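Local atomic coordinates of putative 2OG-Fe(II) oxygenase family protein (Caulobacter crescentus CB15, PDB entry 3OOX), a protein that is probably an iron(II)-dependent 2-oxoglutarate oxygenase, related to enzymes that form ethylene from 2-oxoglutarate and oxidise L-arginine. Residues L173-P178 with P261-P266. Residues are numbered along the deposited sequence; the frame is centred on the assembly and turned at random.
Sequences LLHYPP and PRYSTP
Leu174 and Tyr176 pair with Ser264 and Arg262 as two successive hydrogen-bonded pairs of antiparallel strands, each joined by two N-H to O=C bonds. Leu174 N reaches Ser264 O at 2.9 Å, while Arg262 N gives the straightest bond of the four, 170° at the hydrogen, to Tyr176 O. Between them His175 and Tyr263 form a non-hydrogen-bonded pair, where CA-H donors supplement the amides: Tyr263 CA approaches Leu174 O at 3.1 Å, and His175 CA similarly faces Arg262 O.

Aromatic contacts divide between the two faces of the sheet. On the face that also carries the Leu174 and Ser264 side chains, the guanidinium of Arg262 lies flat over the Tyr176 ring, displaced toward its rim, as a cation-pi stack, planes 19° apart, with NH2 3.5 Å from Tyr176 CD2. A bend at chi3 (-84°) turns the guanidinium across the ring. A water donates to Tyr176 O and weakly accepts from Arg262 NE, at the guanidinium edge. On the other face, the side chains of His175 and Tyr263 run side by side, their rings nearly parallel but slid apart with little overlap, so that His175 CD2 meets Tyr263 CE2 at 3.3 Å. Glu97, on the neighbouring strand, hydrogen-bonds His175 ND1, which limits the rotation of the imidazole.

Apolar contacts finish both ends: Pro178 CD packs on Pro261 CB at 3.8 Å, and Leu173 CD2 on Thr265 CG2, near helices 45-59 and 127-152.

These strands are neighbours in the major sheet of the double-stranded beta-helix (cupin) fold, which N-terminal strands extend. The chemistry implies that backbone bonds set their register, while the cation-pi stack on one face and slid-apart aromatic packing on the other join side chains across it.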
loop_
_atom_site.group_PDB
_atom_site.type_symbol
_atom_site.label_atom_id
_atom_site.label_comp_id
_atom_site.label_asym_id
_atom_site.label_seq_id
_atom_site.Cartn_x
_atom_site.Cartn_y
_atom_site.Cartn_z
ATOM N N LEU A 173 -1.820 -9.526 -2.524
ATOM C CA LEU A 173 -2.801 -9.921 -3.535
ATOM C C LEU A 173 -4.090 -10.243 -2.762
ATOM O O LEU A 173 -4.081 -11.036 -1.821
ATOM C CB LEU A 173 -2.316 -11.145 -4.313
ATOM C CG LEU A 173 -0.853 -11.125 -4.770
ATOM C CD1 LEU A 173 -0.499 -12.486 -5.432
ATOM C CD2 LEU A 173 -0.556 -9.952 -5.718
ATOM N N LEU A 174 -5.194 -9.595 -3.135
ATOM C CA LEU A 174 -6.452 -9.663 -2.390
ATOM C C LEU A 174 -7.580 -10.025 -3.352
ATOM O O LEU A 174 -7.683 -9.440 -4.424
ATOM C CB LEU A 174 -6.748 -8.303 -1.740
ATOM C CG LEU A 174 -8.000 -8.031 -0.923
ATOM C CD1 LEU A 174 -8.137 -9.024 0.209
ATOM C CD2 LEU A 174 -7.971 -6.562 -0.425
ATOM N N HIS A 175 -8.425 -10.977 -2.957
ATOM C CA HIS A 175 -9.565 -11.390 -3.743
ATOM C C HIS A 175 -10.818 -11.402 -2.900
ATOM O O HIS A 175 -10.852 -12.071 -1.841
ATOM C CB HIS A 175 -9.318 -12.798 -4.292
ATOM C CG HIS A 175 -10.513 -13.450 -4.932
ATOM N ND1 HIS A 175 -10.862 -14.753 -4.659
ATOM C CD2 HIS A 175 -11.410 -13.010 -5.856
ATOM C CE1 HIS A 175 -11.930 -15.081 -5.370
ATOM N NE2 HIS A 175 -12.293 -14.035 -6.089
ATOM N N TYR A 176 -11.841 -10.683 -3.380
ATOM C CA TYR A 176 -13.200 -10.774 -2.862
ATOM C C TYR A 176 -14.063 -11.569 -3.847
ATOM O O TYR A 176 -14.343 -11.061 -4.942
ATOM C CB TYR A 176 -13.829 -9.386 -2.725
ATOM C CG TYR A 176 -13.339 -8.567 -1.565
ATOM C CD1 TYR A 176 -12.231 -7.755 -1.694
ATOM C CD2 TYR A 176 -14.024 -8.586 -0.341
ATOM C CE1 TYR A 176 -11.779 -6.972 -0.606
ATOM C CE2 TYR A 176 -13.592 -7.831 0.731
ATOM C CZ TYR A 176 -12.481 -7.015 0.586
ATOM O OH TYR A 176 -12.060 -6.279 1.675
ATOM N N PRO A 177 -14.449 -12.811 -3.478
ATOM C CA PRO A 177 -15.348 -13.561 -4.354
ATOM C C PRO A 177 -16.710 -12.919 -4.400
ATOM O O PRO A 177 -17.118 -12.263 -3.437
ATOM C CB PRO A 177 -15.425 -14.935 -3.697
ATOM C CG PRO A 177 -15.089 -14.697 -2.278
ATOM C CD PRO A 177 -14.057 -13.601 -2.297
ATOM N N PRO A 178 -17.421 -13.075 -5.532
ATOM C CA PRO A 178 -18.755 -12.550 -5.548
ATOM C C PRO A 178 -19.676 -13.424 -4.688
ATOM O O PRO A 178 -19.567 -14.667 -4.672
ATOM C CB PRO A 178 -19.146 -12.620 -7.031
ATOM C CG PRO A 178 -18.397 -13.749 -7.549
ATOM C CD PRO A 178 -17.078 -13.752 -6.795
ATOM N N PRO A 261 -16.189 -10.681 -9.285
ATOM C CA PRO A 261 -15.094 -10.801 -8.317
ATOM C C PRO A 261 -14.226 -9.546 -8.343
ATOM O O PRO A 261 -14.096 -8.896 -9.385
ATOM C CB PRO A 261 -14.311 -12.038 -8.790
ATOM C CG PRO A 261 -15.064 -12.625 -9.921
ATOM C CD PRO A 261 -16.072 -11.640 -10.399
ATOM N N ARG A 262 -13.634 -9.206 -7.197
ATOM C CA ARG A 262 -12.748 -8.069 -7.124
ATOM C C ARG A 262 -11.365 -8.571 -6.724
ATOM O O ARG A 262 -11.227 -9.383 -5.804
ATOM C CB ARG A 262 -13.231 -7.059 -6.079
ATOM C CG ARG A 262 -14.589 -6.416 -6.370
ATOM C CD ARG A 262 -14.967 -5.415 -5.256
ATOM N NE ARG A 262 -15.591 -6.046 -4.082
ATOM C CZ ARG A 262 -15.498 -5.599 -2.825
ATOM N NH1 ARG A 262 -14.777 -4.521 -2.521
ATOM N NH2 ARG A 262 -16.118 -6.251 -1.848
ATOM N N TYR A 263 -10.359 -8.070 -7.418
ATOM C CA TYR A 263 -8.967 -8.354 -7.080
ATOM C C TYR A 263 -8.275 -7.022 -6.928
ATOM O O TYR A 263 -8.556 -6.055 -7.657
ATOM C CB TYR A 263 -8.254 -9.147 -8.183
ATOM C CG TYR A 263 -8.915 -10.439 -8.509
ATOM C CD1 TYR A 263 -9.958 -10.488 -9.423
ATOM C CD2 TYR A 263 -8.525 -11.620 -7.889
ATOM C CE1 TYR A 263 -10.579 -11.668 -9.717
ATOM C CE2 TYR A 263 -9.133 -12.812 -8.172
ATOM C CZ TYR A 263 -10.160 -12.836 -9.094
ATOM O OH TYR A 263 -10.771 -14.023 -9.392
ATOM N N SER A 264 -7.354 -6.969 -5.992
ATOM C CA SER A 264 -6.529 -5.793 -5.769
ATOM C C SER A 264 -5.113 -6.238 -5.413
ATOM O O SER A 264 -4.938 -7.281 -4.802
ATOM C CB SER A 264 -7.129 -4.959 -4.639
ATOM O OG SER A 264 -6.487 -3.703 -4.510
ATOM N N THR A 265 -4.122 -5.441 -5.780
ATOM C CA THR A 265 -2.727 -5.785 -5.517
ATOM C C THR A 265 -1.957 -4.586 -4.956
ATOM O O THR A 265 -0.960 -4.138 -5.558
ATOM C CB THR A 265 -2.018 -6.354 -6.780
ATOM O OG1 THR A 265 -1.876 -5.321 -7.771
ATOM C CG2 THR A 265 -2.814 -7.553 -7.360
ATOM N N PRO A 266 -2.357 -4.073 -3.775
ATOM C CA PRO A 266 -1.631 -2.972 -3.180
ATOM C C PRO A 266 -0.195 -3.333 -2.761
ATOM O O PRO A 266 0.054 -4.433 -2.316
ATOM C CB PRO A 266 -2.461 -2.616 -1.942
ATOM C CG PRO A 266 -3.184 -3.870 -1.618
ATOM C CD PRO A 266 -3.484 -4.518 -2.942
HETATM O O HOH W 1 -16.767 -9.063 -5.313
#